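Local coordinates for protein HIRA (Homo sapiens, PDB 5YJE) that serves as the trimerising histone chaperone subunit that cooperates with ASF1A in replication-independent chromatin assembly and is required for the periodic repression of histone gene transcription, at residues 179-184 with 196-201; 190-195 with 286-291; 39-44 with 150-155. All coordinates share one frame; numbering follows the deposited sequence.

Interaction 1. Residues 179-184 with 196-201; sequences DMTVSQ and NLSDGK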
loop_
_atom_site.group_PDB
_atom_site.type_symbol
_atom_site.label_atom_id
_atom_site.label_comp_id
_atom_site.label_asym_id
_atom_site.label_seq_id
_atom_site.Cartn_x
_atom_site.Cartn_y
_atom_site.Cartn_z
ATOM N N ASP B 179 7.590 -5.663 29.675
ATOM C CA ASP B 179 7.394 -5.067 30.992
ATOM C C ASP B 179 6.700 -3.694 30.915
ATOM O O ASP B 179 6.913 -2.824 31.780
ATOM C CB ASP B 179 8.737 -4.979 31.714
ATOM C CG ASP B 179 9.665 -3.974 31.078
ATOM O OD1 ASP B 179 9.407 -3.601 29.907
ATOM O OD2 ASP B 179 10.647 -3.562 31.743
ATOM N N MET B 180 5.852 -3.499 29.904
ATOM C CA MET B 180 5.103 -2.273 29.623
ATOM C C MET B 180 5.979 -1.097 29.197
ATOM O O MET B 180 5.505 0.033 29.241
ATOM C CB MET B 180 4.256 -1.761 30.807
ATOM C CG MET B 180 3.744 -2.744 31.866
ATOM S SD MET B 180 3.754 -1.993 33.546
ATOM C CE MET B 180 2.829 -0.448 33.365
ATOM N N THR B 181 7.248 -1.299 28.850
ATOM C CA THR B 181 8.099 -0.173 28.491
ATOM C C THR B 181 8.847 -0.474 27.211
ATOM O O THR B 181 8.851 -1.600 26.712
ATOM C CB THR B 181 9.125 0.211 29.582
ATOM O OG1 THR B 181 10.136 -0.791 29.671
ATOM C CG2 THR B 181 8.474 0.429 30.940
ATOM N N VAL B 182 9.448 0.583 26.669
ATOM C CA VAL B 182 10.355 0.517 25.535
ATOM C C VAL B 182 11.536 1.398 25.888
ATOM O O VAL B 182 11.377 2.616 26.016
ATOM C CB VAL B 182 9.715 0.995 24.223
ATOM C CG1 VAL B 182 10.778 1.053 23.113
ATOM C CG2 VAL B 182 8.551 0.095 23.823
ATOM N N SER B 183 12.719 0.787 26.014
ATOM C CA SER B 183 13.885 1.479 26.557
ATOM C C SER B 183 14.363 2.554 25.602
ATOM O O SER B 183 14.686 3.670 26.024
ATOM C CB SER B 183 15.029 0.488 26.823
ATOM O OG SER B 183 14.541 -0.754 27.311
ATOM N N GLN B 184 14.450 2.227 24.312
ATOM C CA GLN B 184 14.872 3.225 23.335
ATOM C C GLN B 184 14.023 3.118 22.078
ATOM O O GLN B 184 13.535 2.038 21.721
ATOM C CB GLN B 184 16.361 3.099 22.959
ATOM C CG GLN B 184 17.330 3.592 24.040
ATOM C CD GLN B 184 17.845 2.468 24.939
ATOM O OE1 GLN B 184 18.031 1.332 24.492
ATOM N NE2 GLN B 184 18.087 2.787 26.206
ATOM N N ASN B 196 13.742 -0.730 20.933
ATOM C CA ASN B 196 14.672 -1.501 21.744
ATOM C C ASN B 196 14.027 -1.714 23.114
ATOM O O ASN B 196 13.878 -0.758 23.893
ATOM C CB ASN B 196 16.014 -0.784 21.876
ATOM C CG ASN B 196 17.172 -1.744 21.964
ATOM O OD1 ASN B 196 17.755 -2.102 20.981
ATOM N ND2 ASN B 196 17.451 -2.233 23.147
ATOM N N LEU B 197 13.638 -2.962 23.392
ATOM C CA LEU B 197 12.971 -3.371 24.618
ATOM C C LEU B 197 13.984 -3.722 25.714
ATOM O O LEU B 197 15.147 -4.073 25.455
ATOM C CB LEU B 197 12.063 -4.575 24.370
ATOM C CG LEU B 197 10.986 -4.484 23.279
ATOM C CD1 LEU B 197 10.086 -5.715 23.306
ATOM C CD2 LEU B 197 10.159 -3.233 23.429
ATOM N N SER B 198 13.511 -3.647 26.960
ATOM C CA SER B 198 14.387 -3.887 28.101
ATOM C C SER B 198 14.835 -5.344 28.194
ATOM O O SER B 198 15.884 -5.613 28.783
ATOM C CB SER B 198 13.699 -3.468 29.402
ATOM O OG SER B 198 12.623 -4.336 29.707
ATOM N N ASP B 199 14.090 -6.281 27.617
ATOM C CA ASP B 199 14.513 -7.677 27.628
ATOM C C ASP B 199 15.631 -7.974 26.620
ATOM O O ASP B 199 15.996 -9.139 26.441
ATOM C CB ASP B 199 13.304 -8.588 27.383
ATOM C CG ASP B 199 12.828 -8.576 25.937
ATOM O OD1 ASP B 199 13.216 -7.669 25.165
ATOM O OD2 ASP B 199 12.022 -9.461 25.573
ATOM N N GLY B 200 16.198 -6.961 25.967
ATOM C CA GLY B 200 17.227 -7.187 24.974
ATOM C C GLY B 200 16.725 -7.321 23.548
ATOM O O GLY B 200 17.538 -7.290 22.615
ATOM N N LYS B 201 15.424 -7.474 23.345
ATOM C CA LYS B 201 14.896 -7.620 21.997
ATOM C C LYS B 201 14.650 -6.261 21.361
ATOM O O LYS B 201 14.189 -5.317 22.012
ATOM C CB LYS B 201 13.610 -8.448 21.991
ATOM C CG LYS B 201 13.848 -9.918 22.307
ATOM C CD LYS B 201 12.555 -10.714 22.332
ATOM C CE LYS B 201 12.840 -12.211 22.246
ATOM N NZ LYS B 201 11.920 -13.015 23.109
#
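Q184 and N196 exchange two backbone hydrogen bonds: N196 N donates to Q184 O over 2.9 Å, and Q184 N donates to N196 O over 3.1 Å, both with N-H...O angles of 165°. A second N-H also approaches N196 O, that of S183 at 2.9 Å, but its angle of 122° makes this bond weak. Further along, the S198 hydroxyl gives a weak hydrogen bond to the D179 carboxylate, OG to OD2 2.9 Å. S198 OG stands between its own N and carbonyl carbon (chi1 69°), turned to D179. The other carboxylate oxygen, D179 OD1, is taken by T181 OG1 at 2.9 Å, met on the syn side but tilted out of the carboxylate plane, and weakly by T181 N, which ties the acid to its own loop.

With S183 and Q184 both facing N196, the geometry is that of a classic beta bulge, set where strands 184-187 and 193-196 of a four-stranded antiparallel sheet begin and end. Beyond the bulge, L197 to G200 form a type I turn, and D199 OD1 accepts from K201 N as an Asx turn. S183 OG lies 3.1 Å from S198 N, but at an angle too poor for a hydrogen bond. On the apolar side V182 CG2 meets L197 CD2 at 3.7 Å, the two side chains crossing obliquely; helix 172-175 extends this packing, L175 touching V182 and I174 touching L197.

Interaction 2. Residues 190-195 with 286-291; sequences HGIPVM and TLQSSH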
loop_
_atom_site.group_PDB
_atom_site.type_symbol
_atom_site.label_atom_id
_atom_site.label_comp_id
_atom_site.label_asym_id
_atom_site.label_seq_id
_atom_site.Cartn_x
_atom_site.Cartn_y
_atom_site.Cartn_z
ATOM N N HIS B 190 16.336 6.468 7.070
ATOM C CA HIS B 190 15.387 6.078 6.039
ATOM C C HIS B 190 13.980 5.927 6.588
ATOM O O HIS B 190 13.115 5.371 5.905
ATOM C CB HIS B 190 15.827 4.788 5.357
ATOM C CG HIS B 190 17.153 4.906 4.675
ATOM N ND1 HIS B 190 17.305 5.499 3.437
ATOM C CD2 HIS B 190 18.398 4.568 5.088
ATOM C CE1 HIS B 190 18.586 5.496 3.110
ATOM N NE2 HIS B 190 19.269 4.935 4.091
ATOM N N GLY B 191 13.716 6.436 7.792
ATOM C CA GLY B 191 12.349 6.483 8.279
ATOM C C GLY B 191 11.854 5.159 8.813
ATOM O O GLY B 191 10.636 4.916 8.822
ATOM N N ILE B 192 12.760 4.299 9.251
ATOM C CA ILE B 192 12.421 3.001 9.811
ATOM C C ILE B 192 12.356 3.131 11.328
ATOM O O ILE B 192 13.314 3.637 11.935
ATOM C CB ILE B 192 13.445 1.946 9.374
ATOM C CG1 ILE B 192 13.386 1.841 7.846
ATOM C CG2 ILE B 192 13.219 0.621 10.118
ATOM C CD1 ILE B 192 13.980 0.579 7.288
ATOM N N PRO B 193 11.250 2.745 11.963
ATOM C CA PRO B 193 11.199 2.768 13.425
ATOM C C PRO B 193 11.774 1.500 14.039
ATOM O O PRO B 193 11.536 0.378 13.582
ATOM C CB PRO B 193 9.697 2.904 13.726
ATOM C CG PRO B 193 9.018 2.268 12.549
ATOM C CD PRO B 193 9.960 2.347 11.364
ATOM N N VAL B 194 12.537 1.709 15.107
ATOM C CA VAL B 194 13.171 0.654 15.882
ATOM C C VAL B 194 12.772 0.831 17.345
ATOM O O VAL B 194 12.863 1.937 17.893
ATOM C CB VAL B 194 14.704 0.683 15.720
ATOM C CG1 VAL B 194 15.331 -0.489 16.409
ATOM C CG2 VAL B 194 15.060 0.686 14.246
ATOM N N MET B 195 12.322 -0.258 17.961
ATOM C CA MET B 195 11.935 -0.338 19.363
ATOM C C MET B 195 12.915 -1.283 20.052
ATOM O O MET B 195 12.936 -2.488 19.764
ATOM C CB MET B 195 10.500 -0.841 19.486
ATOM C CG MET B 195 9.530 -0.125 18.569
ATOM S SD MET B 195 8.808 1.354 19.317
ATOM C CE MET B 195 9.332 2.607 18.169
ATOM N N THR B 286 16.963 -5.469 6.562
ATOM C CA THR B 286 15.700 -5.021 7.147
ATOM C C THR B 286 15.768 -3.564 7.612
ATOM O O THR B 286 14.816 -2.796 7.432
ATOM C CB THR B 286 15.339 -5.935 8.320
ATOM O OG1 THR B 286 15.155 -7.266 7.850
ATOM C CG2 THR B 286 14.069 -5.485 8.982
ATOM N N LEU B 287 16.876 -3.184 8.242
ATOM C CA LEU B 287 17.121 -1.814 8.657
ATOM C C LEU B 287 17.448 -0.897 7.484
ATOM O O LEU B 287 17.524 0.324 7.679
ATOM C CB LEU B 287 18.271 -1.780 9.672
ATOM C CG LEU B 287 17.982 -1.892 11.174
ATOM C CD1 LEU B 287 17.165 -0.710 11.688
ATOM C CD2 LEU B 287 17.256 -3.174 11.464
ATOM N N GLN B 288 17.653 -1.453 6.286
ATOM C CA GLN B 288 18.105 -0.679 5.131
ATOM C C GLN B 288 19.351 0.135 5.471
ATOM O O GLN B 288 19.487 1.291 5.076
ATOM C CB GLN B 288 16.993 0.232 4.600
ATOM C CG GLN B 288 15.710 -0.491 4.240
ATOM C CD GLN B 288 14.606 0.460 3.776
ATOM O OE1 GLN B 288 14.859 1.627 3.444
ATOM N NE2 GLN B 288 13.369 -0.035 3.771
ATOM N N SER B 289 20.272 -0.479 6.203
ATOM C CA SER B 289 21.526 0.157 6.606
ATOM C C SER B 289 22.632 -0.325 5.671
ATOM O O SER B 289 23.202 -1.398 5.875
ATOM C CB SER B 289 21.837 -0.166 8.064
ATOM O OG SER B 289 23.204 0.048 8.354
ATOM N N SER B 290 22.970 0.503 4.677
ATOM C CA SER B 290 23.738 0.038 3.524
ATOM C C SER B 290 25.178 -0.318 3.883
ATOM O O SER B 290 25.690 -1.367 3.462
ATOM C CB SER B 290 23.713 1.089 2.407
ATOM O OG SER B 290 24.648 2.121 2.664
ATOM N N HIS B 291 25.870 0.564 4.598
ATOM C CA HIS B 291 27.245 0.257 4.961
ATOM C C HIS B 291 27.308 -1.018 5.797
ATOM O O HIS B 291 28.183 -1.869 5.580
ATOM C CB HIS B 291 27.872 1.441 5.696
#
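The Q288 amide group and the H190 imidazole come together with planes 48° apart, so they do not stack. I192 CD1 lies over one face of the amide, almost directly above Q288 CD at 3.6 Å and equally close to Q288 NE2. H190 CB comes from the same side of the amide plane, more obliquely, 3.8 Å from Q288 OE1, while the ring meets the Q288 backbone: H190 CD2 is 3.5 Å from Q288 O, in an oblique approach. Q288 CG is anti to its carbonyl carbon (chi1 -56°) and the chain is extended beyond it, which carries the amide under I192.

No hydrogen bond joins the two segments, and I192 CD1 is the hub of the contact, also touching T286 O at 3.5 Å and L287 O at 3.6 Å. T286 closes helix 266-286, and Q288, at positive phi (52°), completes a Schellman motif; S289 is then the N-cap of helix 290-307, its OG bonded to E292 OE1. The contact thus sets the corner between two helices against the face of a four-stranded antiparallel sheet, at inner strand 193-196 and the loop before it. An alanine at Q288 would probably leave I192 CD1 without the flat surface beneath it and H190 CB without its OE1 neighbour, opening a gap between them.

Deeper in, V194 CG2 meets L287 CD1 at 3.6 Å, the side chains crossing at about a right angle, with C204 of strand 201-206 touching both. T286 O is bonded by N206 ND2, and T286 OG1 by A282 O and by S127 OG of the second subunit.

Interaction 3. Residues 39-44 with 150-155; sequences LKLPIP and AAATLS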
loop_
_atom_site.group_PDB
_atom_site.type_symbol
_atom_site.label_atom_id
_atom_site.label_comp_id
_atom_site.label_asym_id
_atom_site.label_seq_id
_atom_site.Cartn_x
_atom_site.Cartn_y
_atom_site.Cartn_z
ATOM N N LEU B 39 -3.891 -0.690 29.051
ATOM C CA LEU B 39 -2.846 0.323 29.075
ATOM C C LEU B 39 -2.839 1.133 27.772
ATOM O O LEU B 39 -3.261 0.657 26.716
ATOM C CB LEU B 39 -1.498 -0.341 29.326
ATOM C CG LEU B 39 -1.325 -0.985 30.701
ATOM C CD1 LEU B 39 -0.118 -1.906 30.711
ATOM C CD2 LEU B 39 -1.138 0.091 31.773
ATOM N N LYS B 40 -2.395 2.392 27.869
ATOM C CA LYS B 40 -2.308 3.297 26.728
ATOM C C LYS B 40 -0.996 4.054 26.812
ATOM O O LYS B 40 -0.322 4.061 27.846
ATOM C CB LYS B 40 -3.469 4.322 26.666
ATOM C CG LYS B 40 -4.889 3.774 26.562
ATOM C CD LYS B 40 -5.089 2.908 25.328
ATOM C CE LYS B 40 -6.507 2.384 25.274
ATOM N NZ LYS B 40 -6.799 1.524 24.084
ATOM N N LEU B 41 -0.635 4.713 25.694
ATOM C CA LEU B 41 0.479 5.655 25.769
ATOM C C LEU B 41 -0.027 6.989 26.315
ATOM O O LEU B 41 -1.149 7.400 25.998
ATOM C CB LEU B 41 1.120 5.837 24.389
ATOM C CG LEU B 41 1.856 4.566 23.931
ATOM C CD1 LEU B 41 2.741 4.758 22.702
ATOM C CD2 LEU B 41 2.684 4.093 25.083
ATOM N N PRO B 42 0.748 7.670 27.155
ATOM C CA PRO B 42 0.226 8.866 27.826
ATOM C C PRO B 42 0.248 10.094 26.922
ATOM O O PRO B 42 1.131 10.269 26.079
ATOM C CB PRO B 42 1.174 9.044 29.022
ATOM C CG PRO B 42 2.491 8.488 28.516
ATOM C CD PRO B 42 2.125 7.349 27.577
ATOM N N ILE B 43 -0.743 10.950 27.118
ATOM C CA ILE B 43 -0.928 12.153 26.314
ATOM C C ILE B 43 -0.319 13.340 27.048
ATOM O O ILE B 43 -0.681 13.584 28.211
ATOM C CB ILE B 43 -2.413 12.404 26.028
ATOM C CG1 ILE B 43 -3.042 11.154 25.392
ATOM C CG2 ILE B 43 -2.557 13.627 25.138
ATOM C CD1 ILE B 43 -4.564 11.163 25.443
ATOM N N PRO B 44 0.553 14.122 26.406
ATOM C CA PRO B 44 1.151 15.275 27.091
ATOM C C PRO B 44 0.081 16.208 27.651
ATOM O O PRO B 44 -0.977 16.420 27.041
ATOM C CB PRO B 44 1.984 15.956 25.990
ATOM C CG PRO B 44 2.140 14.914 24.909
ATOM C CD PRO B 44 0.879 14.115 24.970
ATOM N N ALA B 150 -1.867 7.658 21.602
ATOM C CA ALA B 150 -2.335 7.068 22.856
ATOM C C ALA B 150 -2.805 5.639 22.655
ATOM O O ALA B 150 -2.572 4.779 23.505
ATOM C CB ALA B 150 -3.476 7.888 23.462
ATOM N N ALA B 151 -3.473 5.370 21.541
ATOM C CA ALA B 151 -3.936 4.023 21.273
ATOM C C ALA B 151 -2.773 3.053 21.016
ATOM O O ALA B 151 -3.019 1.857 20.834
ATOM C CB ALA B 151 -4.924 4.058 20.105
ATOM N N ALA B 152 -1.535 3.557 21.019
ATOM C CA ALA B 152 -0.338 2.787 20.724
ATOM C C ALA B 152 -0.281 2.358 19.252
ATOM O O ALA B 152 0.080 1.225 18.929
ATOM C CB ALA B 152 -0.205 1.587 21.662
ATOM N N THR B 153 -0.631 3.268 18.356
ATOM C CA THR B 153 -0.311 3.137 16.944
ATOM C C THR B 153 0.873 4.030 16.594
ATOM O O THR B 153 1.151 5.034 17.256
ATOM C CB THR B 153 -1.503 3.508 16.052
ATOM O OG1 THR B 153 -1.836 4.880 16.271
ATOM C CG2 THR B 153 -2.707 2.634 16.353
ATOM N N LEU B 154 1.552 3.660 15.520
ATOM C CA LEU B 154 2.784 4.304 15.105
ATOM C C LEU B 154 2.633 4.667 13.640
ATOM O O LEU B 154 2.174 3.839 12.839
ATOM C CB LEU B 154 3.980 3.349 15.315
ATOM C CG LEU B 154 5.416 3.845 15.085
ATOM C CD1 LEU B 154 6.379 2.902 15.804
ATOM C CD2 LEU B 154 5.811 3.961 13.634
ATOM N N SER B 155 3.005 5.889 13.286
ATOM C CA SER B 155 2.946 6.331 11.899
ATOM C C SER B 155 4.244 7.023 11.529
ATOM O O SER B 155 4.890 7.670 12.363
ATOM C CB SER B 155 1.790 7.291 11.631
ATOM O OG SER B 155 0.531 6.673 11.788
#
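L41 and A150 come within 4.3 Å CA to CA and are joined by one backbone hydrogen bond, L41 N to A150 O at 2.9 Å with an N-H...O angle of 156°; a CA-H...O contact runs the other way, from A150 CA to L41 O at 3.4 Å. The bond reaches A150 O in its carbonyl plane, on a lone pair. The lysine before L41 also leans on this oxygen with its aliphatic part: K40 CB is 3.3 Å from A150 O, and the bend at chi2 (-59°) brings K40 CD back to 3.6 Å from it. The oxygen is therefore gripped by one N-H and flanked by methylenes.

A150 CB fits between the backbone and side chain of the opposing segment, with L41 O 3.5 Å from A150 CB and I43 CG1 at 3.8 Å. L41 turns instead toward A152: its CG lies 4.3 Å from A152 CB, and its CD1 rests near A152 CA. L148 and S136 continue the surroundings of L41, and P134 touches I43. Two polar ties lie beside the contact: P42 O accepts from S136 OG, and A151 N bonds to S133 OG.

A150 and A151 have turn-like backbone angles and A152 a positive phi (68°), so the chain reverses sharply between strands 144-149 and 153-158. Residues 39-44, near the start of the modelled chain, lie against this turn. The four-stranded antiparallel sheet containing the reversal is consistent with a propeller blade, the family here belonging to the beta-propeller clan.

How the interactions relate
Interaction 3 closes along the chain before the other two open; interactions 1 and 2 interleave, their segments alternating. The centre of 179-184/196-201 lies about 18 Å from that of 190-195/286-291 and about 16 Å from that of 39-44/150-155. The latter two centres are about 22 Å apart. Interactions 1 and 2 share strand 193-196 of the sheet running from 184 to 217, and meet where V182 CG1 packs on M195 CB at 4.1 Å. Interaction 3 belongs to the neighbouring sheet, and L154 bridges to P193 and M195. M180 also touches L39. Together the contacts join the segment near the start of the modelled chain, two consecutive propeller-like sheets and the helical region in sequence; within these segments, T286 bonds to and K201 packs on the second subunit.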